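Local coordinates for protein UDP-D-quinovosamine 4-dehydrogenase (Vibrio fischeri, PDB 3NKL) that probably acts as an oxidoreductase and lyase on a UDP-linked amino sugar, this chain being a Rossmann-like domain of the longer membrane enzyme, at residues K6-G11 / A33-D38; E94-P99 / G112-V117. All coordinates share one frame; numbering follows the deposited sequence.

Contact 1: residues K6-G11 / A33-D38; sequences KVLIYG and AFIDDD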
ATOM      1  N   LYS B   6      16.223  -7.080  15.937  1.00 23.86           N
ATOM      2  CA  LYS B   6      16.042  -7.285  14.504  1.00 23.71           C
ATOM      3  C   LYS B   6      14.606  -7.685  14.162  1.00 23.18           C
ATOM      4  O   LYS B   6      14.017  -8.546  14.815  1.00 24.81           O
ATOM      5  CB  LYS B   6      17.022  -8.335  14.001  1.00 28.73           C
ATOM      6  CG  LYS B   6      18.491  -7.861  14.119  1.00 30.66           C
ATOM      7  CD  LYS B   6      19.417  -8.845  13.463  1.00 43.39           C
ATOM      8  CE  LYS B   6      20.866  -8.568  13.843  1.00 53.77           C
ATOM      9  NZ  LYS B   6      21.695  -9.796  13.645  1.00 63.44           N
ATOM     10  N   VAL B   7      14.036  -7.052  13.149  1.00 20.94           N
ATOM     11  CA  VAL B   7      12.665  -7.394  12.741  1.00 16.96           C
ATOM     12  C   VAL B   7      12.556  -7.519  11.237  1.00 21.80           C
ATOM     13  O   VAL B   7      13.394  -6.995  10.500  1.00 26.08           O
ATOM     14  CB  VAL B   7      11.656  -6.294  13.124  1.00 20.96           C
ATOM     15  CG1 VAL B   7      11.714  -5.986  14.621  1.00 20.29           C
ATOM     16  CG2 VAL B   7      11.932  -5.048  12.319  1.00 20.12           C
ATOM     17  N   LEU B   8      11.502  -8.190  10.777  1.00 17.84           N
ATOM     18  CA  LEU B   8      11.064  -8.039   9.406  1.00 19.72           C
ATOM     19  C   LEU B   8       9.854  -7.119   9.397  1.00 24.52           C
ATOM     20  O   LEU B   8       9.066  -7.099  10.357  1.00 18.40           O
ATOM     21  CB  LEU B   8      10.640  -9.375   8.791  1.00 16.42           C
ATOM     22  CG  LEU B   8      11.670 -10.507   8.777  1.00 26.46           C
ATOM     23  CD1 LEU B   8      11.011 -11.779   8.272  1.00 21.07           C
ATOM     24  CD2 LEU B   8      12.845 -10.114   7.887  1.00 25.23           C
ATOM     25  N   ILE B   9       9.697  -6.378   8.307  1.00 16.34           N
ATOM     26  CA  ILE B   9       8.487  -5.569   8.114  1.00 14.28           C
ATOM     27  C   ILE B   9       7.672  -6.202   7.009  1.00 19.22           C
ATOM     28  O   ILE B   9       8.159  -6.380   5.887  1.00 20.91           O
ATOM     29  CB  ILE B   9       8.817  -4.122   7.718  1.00 16.88           C
ATOM     30  CG1 ILE B   9       9.548  -3.422   8.871  1.00 19.60           C
ATOM     31  CG2 ILE B   9       7.531  -3.367   7.273  1.00 14.34           C
ATOM     32  CD1 ILE B   9       9.996  -2.012   8.544  1.00 20.79           C
ATOM     33  N   TYR B  10       6.437  -6.581   7.337  1.00 13.37           N
ATOM     34  CA  TYR B  10       5.546  -7.170   6.357  1.00 14.74           C
ATOM     35  C   TYR B  10       4.801  -6.004   5.714  1.00 15.26           C
ATOM     36  O   TYR B  10       4.014  -5.340   6.374  1.00 17.88           O
ATOM     37  CB  TYR B  10       4.554  -8.112   7.049  1.00 17.93           C
ATOM     38  CG  TYR B  10       4.036  -9.244   6.194  1.00 16.66           C
ATOM     39  CD1 TYR B  10       3.246  -8.998   5.069  1.00 22.43           C
ATOM     40  CD2 TYR B  10       4.334 -10.566   6.511  1.00 17.10           C
ATOM     41  CE1 TYR B  10       2.767 -10.035   4.287  1.00 24.87           C
ATOM     42  CE2 TYR B  10       3.850 -11.613   5.734  1.00 19.94           C
ATOM     43  CZ  TYR B  10       3.086 -11.343   4.628  1.00 25.15           C
ATOM     44  OH  TYR B  10       2.622 -12.394   3.879  1.00 25.76           O
ATOM     45  N   GLY B  11       5.062  -5.767   4.427  1.00 16.17           N
ATOM     46  CA  GLY B  11       4.424  -4.698   3.667  1.00 19.52           C
ATOM     47  C   GLY B  11       5.517  -3.774   3.154  1.00 22.05           C
ATOM     48  O   GLY B  11       6.106  -3.028   3.933  1.00 20.29           O
ATOM     49  N   ALA B  33      14.790  -6.764   6.576  1.00 23.20           N
ATOM     50  CA  ALA B  33      14.266  -6.972   5.227  1.00 26.11           C
ATOM     51  C   ALA B  33      12.776  -6.732   5.281  1.00 24.36           C
ATOM     52  O   ALA B  33      12.199  -6.690   6.382  1.00 21.90           O
ATOM     53  CB  ALA B  33      14.539  -8.396   4.775  1.00 24.45           C
ATOM     54  N   PHE B  34      12.160  -6.581   4.105  1.00 23.59           N
ATOM     55  CA  PHE B  34      10.717  -6.517   3.968  1.00 20.23           C
ATOM     56  C   PHE B  34      10.182  -7.850   3.479  1.00 23.24           C
ATOM     57  O   PHE B  34      10.860  -8.573   2.755  1.00 23.95           O
ATOM     58  CB  PHE B  34      10.305  -5.475   2.905  1.00 19.16           C
ATOM     59  CG  PHE B  34      10.570  -4.057   3.299  1.00 24.69           C
ATOM     60  CD1 PHE B  34      11.709  -3.401   2.857  1.00 32.34           C
ATOM     61  CD2 PHE B  34       9.666  -3.364   4.095  1.00 23.63           C
ATOM     62  CE1 PHE B  34      11.938  -2.082   3.206  1.00 37.84           C
ATOM     63  CE2 PHE B  34       9.891  -2.045   4.452  1.00 23.69           C
ATOM     64  CZ  PHE B  34      11.019  -1.401   4.006  1.00 30.97           C
ATOM     65  N   ILE B  35       8.949  -8.155   3.854  1.00 19.92           N
ATOM     66  CA  ILE B  35       8.189  -9.214   3.215  1.00 18.28           C
ATOM     67  C   ILE B  35       7.028  -8.545   2.466  1.00 22.28           C
ATOM     68  O   ILE B  35       6.408  -7.619   2.994  1.00 23.96           O
ATOM     69  CB  ILE B  35       7.621 -10.192   4.252  1.00 18.03           C
ATOM     70  CG1 ILE B  35       8.759 -10.834   5.051  1.00 19.90           C
ATOM     71  CG2 ILE B  35       6.792 -11.291   3.572  1.00 20.90           C
ATOM     72  CD1 ILE B  35       9.567 -11.842   4.237  1.00 25.98           C
ATOM     73  N   ASP B  36       6.751  -8.988   1.244  1.00 21.90           N
ATOM     74  CA  ASP B  36       5.604  -8.461   0.479  1.00 23.62           C
ATOM     75  C   ASP B  36       4.987  -9.539  -0.415  1.00 29.53           C
ATOM     76  O   ASP B  36       5.711 -10.286  -1.078  1.00 31.43           O
ATOM     77  CB  ASP B  36       6.028  -7.259  -0.368  1.00 21.26           C
ATOM     78  CG  ASP B  36       4.826  -6.413  -0.827  1.00 31.73           C
ATOM     79  OD1 ASP B  36       4.605  -5.325  -0.254  1.00 29.76           O
ATOM     80  OD2 ASP B  36       4.102  -6.843  -1.750  1.00 31.02           O
ATOM     81  N   ASP B  37       3.656  -9.612  -0.421  1.00 27.83           N
ATOM     82  CA  ASP B  37       2.916 -10.608  -1.195  1.00 32.29           C
ATOM     83  C   ASP B  37       3.064 -10.385  -2.700  1.00 35.22           C
ATOM     84  O   ASP B  37       2.741 -11.261  -3.493  1.00 37.35           O
ATOM     85  CB  ASP B  37       1.421 -10.564  -0.848  1.00 46.29           C
ATOM     86  CG  ASP B  37       1.130 -10.981   0.588  1.00 61.31           C
ATOM     87  OD1 ASP B  37       1.841 -11.862   1.114  1.00 67.66           O
ATOM     88  OD2 ASP B  37       0.174 -10.438   1.191  1.00 61.69           O
ATOM     89  N   ASP B  38       3.540  -9.208  -3.097  1.00 36.58           N
ATOM     90  CA  ASP B  38       3.630  -8.871  -4.527  1.00 41.86           C
ATOM     91  C   ASP B  38       4.886  -9.478  -5.162  1.00 44.31           C
ATOM     92  O   ASP B  38       5.988  -8.953  -5.025  1.00 44.89           O
ATOM     93  CB  ASP B  38       3.589  -7.345  -4.717  1.00 37.62           C
ATOM     94  CG  ASP B  38       3.543  -6.917  -6.192  1.00 46.74           C
ATOM     95  OD1 ASP B  38       3.845  -7.735  -7.090  1.00 46.83           O
ATOM     96  OD2 ASP B  38       3.214  -5.738  -6.441  1.00 42.25           O
TER

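Contact 2: residues E94-P99 / G112-V117; sequences EVLTIP and GQLKEV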
ATOM      1  N   GLU B  94       6.532 -12.850  17.642  1.00 15.33           N
ATOM      2  CA  GLU B  94       5.573 -11.912  18.171  1.00 14.21           C
ATOM      3  C   GLU B  94       5.158 -11.043  16.986  1.00 13.87           C
ATOM      4  O   GLU B  94       5.970 -10.785  16.073  1.00 16.58           O
ATOM      5  CB  GLU B  94       6.301 -11.051  19.198  1.00 24.44           C
ATOM      6  CG  GLU B  94       5.499  -9.929  19.736  1.00 42.55           C
ATOM      7  CD  GLU B  94       6.222  -9.212  20.859  1.00 53.29           C
ATOM      8  OE1 GLU B  94       5.548  -8.868  21.848  1.00 52.03           O
ATOM      9  OE2 GLU B  94       7.455  -9.006  20.748  1.00 58.94           O
ATOM     10  N   VAL B  95       3.906 -10.603  16.963  1.00 13.19           N
ATOM     11  CA  VAL B  95       3.427  -9.833  15.800  1.00 17.08           C
ATOM     12  C   VAL B  95       2.860  -8.499  16.277  1.00 22.09           C
ATOM     13  O   VAL B  95       1.964  -8.482  17.137  1.00 16.62           O
ATOM     14  CB  VAL B  95       2.364 -10.617  14.996  1.00 13.84           C
ATOM     15  CG1 VAL B  95       1.868  -9.785  13.822  1.00 14.24           C
ATOM     16  CG2 VAL B  95       2.937 -11.943  14.488  1.00 15.92           C
ATOM     17  N   LEU B  96       3.400  -7.394  15.749  1.00 15.28           N
ATOM     18  CA  LEU B  96       2.930  -6.057  16.108  1.00 13.01           C
ATOM     19  C   LEU B  96       2.455  -5.401  14.835  1.00 14.56           C
ATOM     20  O   LEU B  96       2.892  -5.771  13.754  1.00 17.18           O
ATOM     21  CB  LEU B  96       4.043  -5.191  16.699  1.00 14.30           C
ATOM     22  CG  LEU B  96       4.938  -5.826  17.762  1.00 16.69           C
ATOM     23  CD1 LEU B  96       6.019  -4.826  18.224  1.00 25.49           C
ATOM     24  CD2 LEU B  96       4.065  -6.235  18.916  1.00 20.25           C
ATOM     25  N   THR B  97       1.564  -4.422  14.963  1.00 13.32           N
ATOM     26  CA  THR B  97       0.999  -3.770  13.781  1.00 13.86           C
ATOM     27  C   THR B  97       0.943  -2.254  13.923  1.00 14.10           C
ATOM     28  O   THR B  97       0.719  -1.728  15.022  1.00 15.06           O
ATOM     29  CB  THR B  97      -0.442  -4.281  13.459  1.00 20.09           C
ATOM     30  OG1 THR B  97      -0.955  -3.593  12.300  1.00 15.61           O
ATOM     31  CG2 THR B  97      -1.388  -4.037  14.625  1.00 14.91           C
ATOM     32  N   ILE B  98       1.117  -1.550  12.807  1.00 13.68           N
ATOM     33  CA  ILE B  98       0.875  -0.106  12.799  1.00 15.35           C
ATOM     34  C   ILE B  98      -0.647   0.109  12.831  1.00 14.27           C
ATOM     35  O   ILE B  98      -1.404  -0.854  12.673  1.00 16.13           O
ATOM     36  CB  ILE B  98       1.499   0.552  11.553  1.00 13.59           C
ATOM     37  CG1 ILE B  98       0.725   0.183  10.279  1.00 15.96           C
ATOM     38  CG2 ILE B  98       2.999   0.162  11.419  1.00 13.30           C
ATOM     39  CD1 ILE B  98       1.237   0.983   9.042  1.00 19.31           C
ATOM     40  N   PRO B  99      -1.103   1.364  13.012  1.00 14.40           N
ATOM     41  CA  PRO B  99      -2.546   1.642  13.056  1.00 16.89           C
ATOM     42  C   PRO B  99      -3.328   1.247  11.804  1.00 17.80           C
ATOM     43  O   PRO B  99      -2.752   1.020  10.747  1.00 15.72           O
ATOM     44  CB  PRO B  99      -2.612   3.184  13.232  1.00 12.65           C
ATOM     45  CG  PRO B  99      -1.313   3.489  13.976  1.00 19.44           C
ATOM     46  CD  PRO B  99      -0.301   2.567  13.319  1.00 15.69           C
ATOM     47  N   GLY B 112       4.278   5.042  13.572  1.00 19.52           N
ATOM     48  CA  GLY B 112       5.227   4.450  14.503  1.00 21.78           C
ATOM     49  C   GLY B 112       4.583   3.815  15.726  1.00 23.09           C
ATOM     50  O   GLY B 112       5.274   3.195  16.512  1.00 23.21           O
ATOM     51  N   GLN B 113       3.273   3.991  15.926  1.00 20.33           N
ATOM     52  CA  GLN B 113       2.626   3.372  17.094  1.00 22.10           C
ATOM     53  C   GLN B 113       2.382   1.897  16.791  1.00 20.45           C
ATOM     54  O   GLN B 113       1.572   1.549  15.926  1.00 17.62           O
ATOM     55  CB  GLN B 113       1.309   4.078  17.443  1.00 24.46           C
ATOM     56  CG  GLN B 113       1.477   5.535  17.903  1.00 24.71           C
ATOM     57  CD  GLN B 113       0.147   6.196  18.267  1.00 22.24           C
ATOM     58  OE1 GLN B 113      -0.271   7.169  17.638  1.00 22.94           O
ATOM     59  NE2 GLN B 113      -0.508   5.678  19.307  1.00 26.01           N
ATOM     60  N   LEU B 114       3.080   1.023  17.500  1.00 16.16           N
ATOM     61  CA  LEU B 114       3.028  -0.406  17.203  1.00 14.49           C
ATOM     62  C   LEU B 114       2.254  -1.121  18.296  1.00 20.17           C
ATOM     63  O   LEU B 114       2.631  -1.048  19.464  1.00 19.72           O
ATOM     64  CB  LEU B 114       4.459  -0.967  17.160  1.00 19.02           C
ATOM     65  CG  LEU B 114       5.323  -0.483  15.985  1.00 20.34           C
ATOM     66  CD1 LEU B 114       6.761  -0.938  16.166  1.00 27.63           C
ATOM     67  CD2 LEU B 114       4.748  -0.993  14.652  1.00 14.03           C
ATOM     68  N   LYS B 115       1.175  -1.807  17.918  1.00 16.59           N
ATOM     69  CA  LYS B 115       0.346  -2.515  18.885  1.00 18.95           C
ATOM     70  C   LYS B 115       0.461  -4.024  18.700  1.00 17.17           C
ATOM     71  O   LYS B 115       0.498  -4.510  17.570  1.00 15.89           O
ATOM     72  CB  LYS B 115      -1.105  -2.100  18.641  1.00 20.10           C
ATOM     73  CG  LYS B 115      -2.117  -2.727  19.583  1.00 21.05           C
ATOM     74  CD  LYS B 115      -3.443  -2.002  19.359  1.00 34.80           C
ATOM     75  CE  LYS B 115      -4.557  -2.966  19.104  1.00 45.68           C
ATOM     76  NZ  LYS B 115      -5.027  -3.502  20.402  1.00 53.59           N
ATOM     77  N   GLU B 116       0.495  -4.768  19.801  0.61 15.84           N
ATOM     78  CA  GLU B 116       0.493  -6.236  19.715  0.61 18.03           C
ATOM     79  C   GLU B 116      -0.838  -6.694  19.104  0.61 22.06           C
ATOM     80  O   GLU B 116      -1.888  -6.185  19.484  0.61 22.66           O
ATOM     81  CB  GLU B 116       0.736  -6.852  21.106  0.61 24.66           C
ATOM     82  CG  GLU B 116       2.039  -6.360  21.749  0.61 21.51           C
ATOM     83  CD  GLU B 116       2.316  -6.898  23.158  0.61 35.41           C
ATOM     84  OE1 GLU B 116       3.484  -6.778  23.597  0.61 37.63           O
ATOM     85  OE2 GLU B 116       1.390  -7.414  23.829  0.61 27.95           O
ATOM     86  N   VAL B 117      -0.815  -7.616  18.137  1.00 16.46           N
ATOM     87  CA  VAL B 117      -2.082  -8.093  17.570  1.00 21.28           C
ATOM     88  C   VAL B 117      -2.909  -8.827  18.633  1.00 27.09           C
ATOM     89  O   VAL B 117      -2.351  -9.346  19.602  1.00 22.55           O
ATOM     90  CB  VAL B 117      -1.906  -8.978  16.318  1.00 24.63           C
ATOM     91  CG1 VAL B 117      -1.163  -8.193  15.233  1.00 25.78           C
ATOM     92  CG2 VAL B 117      -1.204 -10.271  16.668  1.00 28.19           C
TER
HETATM   93  O   HOH W   1       6.140  -6.422  22.691  1.00 49.92           O

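Contact 1: residues K6-G11 / A33-D38
Y10 and I35 pair as neighbours in two parallel strands, 6-10 and 33-35, whose axes approach to 4.6 Å with their directions 38° apart. Three backbone hydrogen bonds carry the pairing: I9 N to A33 O (3.2 Å), I35 N to I9 O (2.8 Å) and G11 N to I35 O (2.7 Å). The last continues the pattern one residue beyond the first strand, where the backbone of G11 is turned so that a CB would be jammed against the carbonyl O of Y10, which by itself calls for glycine.

On the sheet face bearing L8, Y10, A33 and I35, the Y10 ring lies against I35 CG2. A chi1 of -152°, roughly anti to the backbone N and beside the carbonyl carbon, carries Y10 CG toward I35, whose CG2 sits over one ring face, offset toward the rim and 18° off the normal, in a CH-pi contact; Y10 CE2 to I35 CG2 is 3.7 Å. At the ring's far edge Y10 OH donates to D37 OD1 (2.9 Å) on the syn side of the carboxylate, tying the strand to the turn after I35. L8 lies toward the other end of this face, its CD2 against A33 CB at 3.9 Å and its CD1 near I35 CG1. On the reverse face I9 and F34 run side by side in the same direction, with I9 CB 3.8 Å from F34 CD2.

D37 OD2 is engaged by K40 of the second subunit in a salt bridge. Helix 14-25, the crossover of this beta-alpha-beta unit, covers the I9 and F34 face through L19, A20 and L23. Strand 49-52 flanks 33-35, while strand 68-71 borders 6-10 on its other side.

Contact 2: residues E94-P99 / G112-V117
V95 and V117 each place a CG1 methyl by their first torsion: V95 CG1 is anti to its backbone N (chi1 179°), V117 CG1 anti to its carbonyl carbon (chi1 -59°). With these settings the side chains meet at a slant, V95 CG1 lying 3.7 Å from V117 CG1. In T97 the same torsion, 179°, sets OG1 anti to the backbone N, where it donates to I98 O at 2.8 Å and also shares a hydrogen bond with K81 NZ, while CG2 is left 3.5 Å from K115 O. Three straight or moderately bent backbone bonds join the segments: V117 N to V95 O (3.1 Å), K115 N to T97 O (2.9 Å) and T97 N to K115 O (2.8 Å). T97 and K115 are thus the hydrogen-bonded pair, L96 and E116 the non-hydrogen-bonded one. This antiparallel strand, 115-116, is added at the edge of an otherwise largely parallel Rossmann-like sheet, next to strand 94-97. Beyond the pairing, I98 CG2 lies 3.9 Å from L114 CD2, and the ring atom P99 CD sits 3.4 Å from Q113 O. V117 reaches I85 and V95 reaches L88 on helix 78-89, whereas L96 and L114 turn to L70 and F29.

In the fold
Contacts 1 and 2 belong to one sheet, separated by strand 68-71, which lies between strands 5-10 and 94-97. Their centres are 14 Å apart and their nearest atoms about 7 Å apart, without touching. Contact 1 is buried and parallel, contact 2 partly buried and antiparallel at the sheet's edge. G11 begins a GxGxxG sequence that resembles a Rossmann dinucleotide-binding loop, and I98 of contact 2 lies near it without touching. D36, whose OD1 accepts from A12 N, stands about 4 Å by its side chain from a bound glycerol, and D37 about 5 Å from a sulfate. Glycerol and sulfate probably come from the crystallisation liquor; such molecules often mark pockets, but they do not prove a nucleotide site.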